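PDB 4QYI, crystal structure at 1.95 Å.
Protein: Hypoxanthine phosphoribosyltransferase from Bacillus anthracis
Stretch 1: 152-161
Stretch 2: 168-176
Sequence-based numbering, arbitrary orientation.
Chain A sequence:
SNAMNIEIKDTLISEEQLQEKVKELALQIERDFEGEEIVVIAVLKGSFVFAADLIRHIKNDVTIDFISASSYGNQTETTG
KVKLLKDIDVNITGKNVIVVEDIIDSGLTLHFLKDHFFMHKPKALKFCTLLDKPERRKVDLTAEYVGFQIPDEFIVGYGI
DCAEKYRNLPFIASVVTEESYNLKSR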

ATOM      1  N   ASP A 152      -5.667 -10.846 -22.759  1.00105.92           N
ATOM      2  CA  ASP A 152      -6.252  -9.513 -22.758  1.00103.83           C
ATOM      3  C   ASP A 152      -7.721  -9.514 -22.338  1.00103.93           C
ATOM      4  O   ASP A 152      -8.632  -9.555 -23.174  1.00104.47           O
ATOM      5  CB  ASP A 152      -6.112  -8.874 -24.138  1.00105.07           C
ATOM      6  CG  ASP A 152      -6.499  -7.412 -24.134  1.00104.36           C
ATOM      7  OD1 ASP A 152      -6.587  -6.821 -23.040  1.00101.27           O
ATOM      8  OD2 ASP A 152      -6.688  -6.838 -25.218  1.00108.29           O
ATOM      9  N   GLU A 153      -7.926  -9.487 -21.025  1.00101.34           N
ATOM     10  CA  GLU A 153      -9.248  -9.473 -20.437  1.00100.56           C
ATOM     11  C   GLU A 153      -9.262  -8.615 -19.164  1.00 93.79           C
ATOM     12  O   GLU A 153      -8.211  -8.323 -18.593  1.00 85.28           O
ATOM     13  CB  GLU A 153      -9.638 -10.915 -20.119  1.00106.70           C
ATOM     14  CG  GLU A 153     -10.937 -11.108 -19.361  1.00113.43           C
ATOM     15  CD  GLU A 153     -11.192 -12.573 -19.058  1.00116.41           C
ATOM     16  OE1 GLU A 153     -10.387 -13.162 -18.299  1.00119.70           O
ATOM     17  OE2 GLU A 153     -12.202 -13.124 -19.559  1.00120.96           O
ATOM     18  N   PHE A 154     -10.454  -8.215 -18.731  1.00 92.79           N
ATOM     19  CA  PHE A 154     -10.619  -7.394 -17.520  1.00 89.99           C
ATOM     20  C   PHE A 154     -10.486  -8.264 -16.287  1.00 87.51           C
ATOM     21  O   PHE A 154     -11.127  -9.299 -16.178  1.00 89.03           O
ATOM     22  CB  PHE A 154     -11.976  -6.681 -17.495  1.00 93.01           C
ATOM     23  CG  PHE A 154     -12.178  -5.752 -18.652  1.00 97.31           C
ATOM     24  CD1 PHE A 154     -11.341  -4.662 -18.834  1.00 96.18           C
ATOM     25  CD2 PHE A 154     -13.211  -5.962 -19.555  1.00101.38           C
ATOM     26  CE1 PHE A 154     -11.520  -3.809 -19.909  1.00 99.76           C
ATOM     27  CE2 PHE A 154     -13.403  -5.107 -20.625  1.00102.82           C
ATOM     28  CZ  PHE A 154     -12.554  -4.030 -20.804  1.00102.56           C
ATOM     29  N   ILE A 155      -9.667  -7.833 -15.340  1.00 80.85           N
ATOM     30  CA  ILE A 155      -9.461  -8.604 -14.137  1.00 79.90           C
ATOM     31  C   ILE A 155      -9.562  -7.720 -12.907  1.00 75.31           C
ATOM     32  O   ILE A 155      -9.396  -6.506 -12.990  1.00 70.84           O
ATOM     33  CB  ILE A 155      -8.071  -9.283 -14.161  1.00 81.18           C
ATOM     34  CG1 ILE A 155      -6.921  -8.236 -14.126  1.00 80.66           C
ATOM     35  CG2 ILE A 155      -7.979 -10.224 -15.364  1.00 84.69           C
ATOM     36  CD1 ILE A 155      -6.859  -7.278 -15.301  1.00 85.68           C
ATOM     37  N   VAL A 156      -9.830  -8.345 -11.764  1.00 72.85           N
ATOM     38  CA  VAL A 156      -9.938  -7.638 -10.499  1.00 69.83           C
ATOM     39  C   VAL A 156      -9.356  -8.507  -9.404  1.00 67.52           C
ATOM     40  O   VAL A 156      -9.103  -9.700  -9.617  1.00 68.19           O
ATOM     41  CB  VAL A 156     -11.411  -7.306 -10.136  1.00 71.00           C
ATOM     42  CG1 VAL A 156     -12.032  -6.374 -11.170  1.00 72.16           C
ATOM     43  CG2 VAL A 156     -12.239  -8.571  -9.991  1.00 73.18           C
ATOM     44  N   GLY A 157      -9.139  -7.903  -8.240  1.00 67.04           N
ATOM     45  CA  GLY A 157      -8.599  -8.601  -7.073  1.00 67.31           C
ATOM     46  C   GLY A 157      -7.131  -8.321  -6.766  1.00 65.85           C
ATOM     47  O   GLY A 157      -6.387  -7.805  -7.609  1.00 64.71           O
ATOM     48  N   TYR A 158      -6.718  -8.650  -5.542  1.00 63.27           N
ATOM     49  CA  TYR A 158      -5.327  -8.506  -5.127  1.00 61.14           C
ATOM     50  C   TYR A 158      -4.791  -7.090  -5.446  1.00 59.28           C
ATOM     51  O   TYR A 158      -3.720  -6.929  -6.025  1.00 56.39           O
ATOM     52  CB  TYR A 158      -4.489  -9.612  -5.808  1.00 62.53           C
ATOM     53  CG  TYR A 158      -3.133  -9.885  -5.181  1.00 62.84           C
ATOM     54  CD1 TYR A 158      -3.018 -10.640  -4.007  1.00 63.38           C
ATOM     55  CD2 TYR A 158      -1.963  -9.442  -5.784  1.00 63.93           C
ATOM     56  CE1 TYR A 158      -1.779 -10.893  -3.436  1.00 60.55           C
ATOM     57  CE2 TYR A 158      -0.718  -9.706  -5.227  1.00 62.22           C
ATOM     58  CZ  TYR A 158      -0.636 -10.433  -4.060  1.00 59.87           C
ATOM     59  OH  TYR A 158       0.608 -10.661  -3.520  1.00 59.38           O
ATOM     60  N   GLY A 159      -5.558  -6.080  -5.046  1.00 58.62           N
ATOM     61  CA  GLY A 159      -5.203  -4.682  -5.277  1.00 57.44           C
ATOM     62  C   GLY A 159      -5.748  -4.012  -6.526  1.00 59.23           C
ATOM     63  O   GLY A 159      -5.855  -2.791  -6.575  1.00 57.25           O
ATOM     64  N   ILE A 160      -6.147  -4.817  -7.508  1.00 63.21           N
ATOM     65  CA  ILE A 160      -6.682  -4.347  -8.784  1.00 64.53           C
ATOM     66  C   ILE A 160      -8.202  -4.177  -8.714  1.00 68.08           C
ATOM     67  O   ILE A 160      -8.951  -5.088  -8.307  1.00 65.85           O
ATOM     68  CB  ILE A 160      -6.335  -5.363  -9.888  1.00 67.43           C
ATOM     69  CG1 ILE A 160      -4.845  -5.660  -9.830  1.00 67.27           C
ATOM     70  CG2 ILE A 160      -6.731  -4.859 -11.271  1.00 70.37           C
ATOM     71  CD1 ILE A 160      -4.396  -6.807 -10.701  1.00 70.62           C
ATOM     72  N   ASP A 161      -8.680  -3.025  -9.161  1.00 74.00           N
ATOM     73  CA  ASP A 161     -10.107  -2.731  -9.115  1.00 78.24           C
ATOM     74  C   ASP A 161     -10.812  -2.657 -10.458  1.00 82.25           C
ATOM     75  O   ASP A 161     -10.223  -2.771 -11.523  1.00 79.91           O
ATOM     76  CB  ASP A 161     -10.318  -1.336  -8.542  1.00 79.27           C
ATOM     77  CG  ASP A 161      -9.884  -0.238  -9.519  1.00 82.59           C
ATOM     78  OD1 ASP A 161      -8.755  -0.302 -10.042  1.00 82.83           O
ATOM     79  OD2 ASP A 161     -10.670   0.703  -9.771  1.00 88.10           O
ATOM     80  N   ASN A 168     -10.026  -5.819  -2.666  1.00 64.30           N
ATOM     81  CA  ASN A 168      -9.810  -6.638  -1.496  1.00 65.46           C
ATOM     82  C   ASN A 168      -9.923  -8.146  -1.680  1.00 65.85           C
ATOM     83  O   ASN A 168      -9.775  -8.876  -0.711  1.00 64.26           O
ATOM     84  CB  ASN A 168     -10.752  -6.213  -0.383  1.00 67.18           C
ATOM     85  CG  ASN A 168     -12.195  -6.432  -0.739  1.00 69.21           C
ATOM     86  OD1 ASN A 168     -12.604  -6.247  -1.883  1.00 69.12           O
ATOM     87  ND2 ASN A 168     -12.976  -6.843   0.239  1.00 73.13           N
ATOM     88  N   LEU A 169     -10.163  -8.620  -2.899  1.00 65.84           N
ATOM     89  CA  LEU A 169     -10.192 -10.060  -3.101  1.00 66.32           C
ATOM     90  C   LEU A 169      -8.780 -10.619  -2.911  1.00 63.08           C
ATOM     91  O   LEU A 169      -7.817 -10.017  -3.362  1.00 61.43           O
ATOM     92  CB  LEU A 169     -10.671 -10.419  -4.504  1.00 68.44           C
ATOM     93  CG  LEU A 169     -12.030  -9.861  -4.910  1.00 72.57           C
ATOM     94  CD1 LEU A 169     -12.379 -10.316  -6.316  1.00 74.74           C
ATOM     95  CD2 LEU A 169     -13.121 -10.285  -3.938  1.00 73.85           C
ATOM     96  N   PRO A 170      -8.644 -11.776  -2.242  1.00 64.27           N
ATOM     97  CA  PRO A 170      -7.312 -12.351  -2.057  1.00 61.39           C
ATOM     98  C   PRO A 170      -6.794 -13.133  -3.264  1.00 61.79           C
ATOM     99  O   PRO A 170      -5.674 -13.663  -3.237  1.00 61.16           O
ATOM    100  CB  PRO A 170      -7.502 -13.272  -0.861  1.00 63.98           C
ATOM    101  CG  PRO A 170      -8.935 -13.692  -0.938  1.00 66.64           C
ATOM    102  CD  PRO A 170      -9.669 -12.481  -1.445  1.00 66.11           C
ATOM    103  N   PHE A 171      -7.602 -13.182  -4.319  1.00 62.69           N
ATOM    104  CA  PHE A 171      -7.279 -13.875  -5.562  1.00 64.92           C
ATOM    105  C   PHE A 171      -7.585 -12.922  -6.715  1.00 65.07           C
ATOM    106  O   PHE A 171      -8.154 -11.849  -6.499  1.00 63.49           O
ATOM    107  CB  PHE A 171      -8.152 -15.149  -5.690  1.00 68.88           C
ATOM    108  CG  PHE A 171      -9.619 -14.873  -5.545  1.00 70.97           C
ATOM    109  CD1 PHE A 171     -10.380 -14.453  -6.634  1.00 73.17           C
ATOM    110  CD2 PHE A 171     -10.240 -15.011  -4.311  1.00 73.21           C
ATOM    111  CE1 PHE A 171     -11.734 -14.173  -6.492  1.00 75.25           C
ATOM    112  CE2 PHE A 171     -11.590 -14.756  -4.163  1.00 75.33           C
ATOM    113  CZ  PHE A 171     -12.338 -14.329  -5.249  1.00 77.02           C
ATOM    114  N   ILE A 172      -7.201 -13.317  -7.926  1.00 67.00           N
ATOM    115  CA  ILE A 172      -7.472 -12.548  -9.133  1.00 70.65           C
ATOM    116  C   ILE A 172      -8.579 -13.256  -9.914  1.00 74.34           C
ATOM    117  O   ILE A 172      -8.534 -14.469 -10.124  1.00 77.48           O
ATOM    118  CB  ILE A 172      -6.205 -12.339  -9.972  1.00 71.88           C
ATOM    119  CG1 ILE A 172      -5.260 -11.402  -9.170  1.00 70.84           C
ATOM    120  CG2 ILE A 172      -6.537 -11.744 -11.333  1.00 74.14           C
ATOM    121  CD1 ILE A 172      -4.062 -10.829  -9.870  1.00 71.20           C
ATOM    122  N   ALA A 173      -9.580 -12.485 -10.338  1.00 74.05           N
ATOM    123  CA  ALA A 173     -10.718 -13.030 -11.061  1.00 78.65           C
ATOM    124  C   ALA A 173     -11.101 -12.255 -12.298  1.00 79.24           C
ATOM    125  O   ALA A 173     -10.787 -11.080 -12.427  1.00 78.58           O
ATOM    126  CB  ALA A 173     -11.921 -13.060 -10.138  1.00 79.76           C
ATOM    127  N   SER A 174     -11.808 -12.937 -13.191  1.00 84.20           N
ATOM    128  CA  SER A 174     -12.354 -12.324 -14.380  1.00 87.13           C
ATOM    129  C   SER A 174     -13.708 -11.763 -13.949  1.00 91.49           C
ATOM    130  O   SER A 174     -14.289 -12.220 -12.963  1.00 89.44           O
ATOM    131  CB  SER A 174     -12.517 -13.351 -15.507  1.00 89.59           C
ATOM    132  OG  SER A 174     -13.227 -14.500 -15.075  1.00 92.70           O
ATOM    133  N   VAL A 175     -14.181 -10.761 -14.683  1.00 96.61           N
ATOM    134  CA  VAL A 175     -15.447 -10.093 -14.446  1.00100.57           C
ATOM    135  C   VAL A 175     -16.033 -10.002 -15.864  1.00112.13           C
ATOM    136  O   VAL A 175     -15.262 -10.046 -16.799  1.00117.03           O
ATOM    137  CB  VAL A 175     -15.277  -8.654 -13.916  1.00 96.48           C
ATOM    138  CG1 VAL A 175     -14.562  -8.629 -12.579  1.00 94.18           C
ATOM    139  CG2 VAL A 175     -14.514  -7.801 -14.911  1.00 97.26           C
ATOM    140  N   VAL A 176     -17.352  -9.907 -16.050  1.00113.97           N
ATOM    141  CA  VAL A 176     -17.948  -9.757 -17.394  1.00115.40           C
ATOM    142  C   VAL A 176     -19.101  -8.758 -17.408  1.00114.96           C
ATOM    143  O   VAL A 176     -19.506  -8.240 -16.366  1.00113.99           O
ATOM    144  CB  VAL A 176     -18.454 -11.097 -17.933  1.00118.44           C
ATOM    145  CG1 VAL A 176     -17.286 -12.038 -18.172  1.00119.77           C
ATOM    146  CG2 VAL A 176     -19.461 -11.704 -16.968  1.00119.45           C
TER

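The contact between 152-161 and 168-176 is a short antiparallel backbone pairing, anchored by three main-chain hydrogen bonds and covered by small clusters of aliphatic side chains. It illustrates a general principle: a few well-aimed peptide groups fix the register, and apolar side chains then fill the space around them.

The centre of the arrangement is the pair V156 and A173. Here each residue both gives and takes: V156 N donates to A173 O at 3.0 Å, and A173 N donates to V156 O at 2.9 Å, the second bond being the straighter at 167°. The same two carbonyls also attract polarised CA-H groups, with I155 CA 3.3 Å from A173 O and I172 CA 3.3 Å from V156 O. The pairing does not continue as a regular ladder. Toward the N-terminal end of the first stretch the strands lose their bonds, and F154 O and V175 N, 3.7 Å apart, are buried without a hydrogen-bonding partner.

Beyond V156 the first stretch enters a type I' turn from G157 to I160, closed by G157 N to I160 O at 2.8 Å and I160 N to G157 O at 3.0 Å. The turn remains tied to the second stretch through Y158 N, which donates to L169 O at 2.8 Å. Glycine is essential to the fit at G157. A CB there would lie 2.0 Å from F171 O, and the backbone angles alone already call for glycine. With no side chain in the way, G157 CA comes within 3.3 Å of F171 O in a CA-H...O contact, modest compensation for a carbonyl that has no conventional partner.

Side chains close the gaps by shape rather than by charge. V156 and A173 direct their CB atoms to the same face of the sheet, where the branched V156 reaches V175, CG2 to CG1 at 3.5 Å, and also L169, CG2 to CD1 at 4.1 Å. I172 serves a second apolar group: its CG2 lies 4.1 Å from I155 CB, its CG1 3.9 Å from Y158 CB, and its CD1 4.1 Å from I160 CD1. The Y158 ring meets P170 O obliquely, while its hydroxyl is satisfied elsewhere in the structure. At the margin, F154 CB touches V175 CG2 at 3.8 Å although the end of the phenylalanine leads away, and E153 OE1 comes within 3.5 Å of S174 CB, a packing contact only. Together the two stretches bury 620 Å².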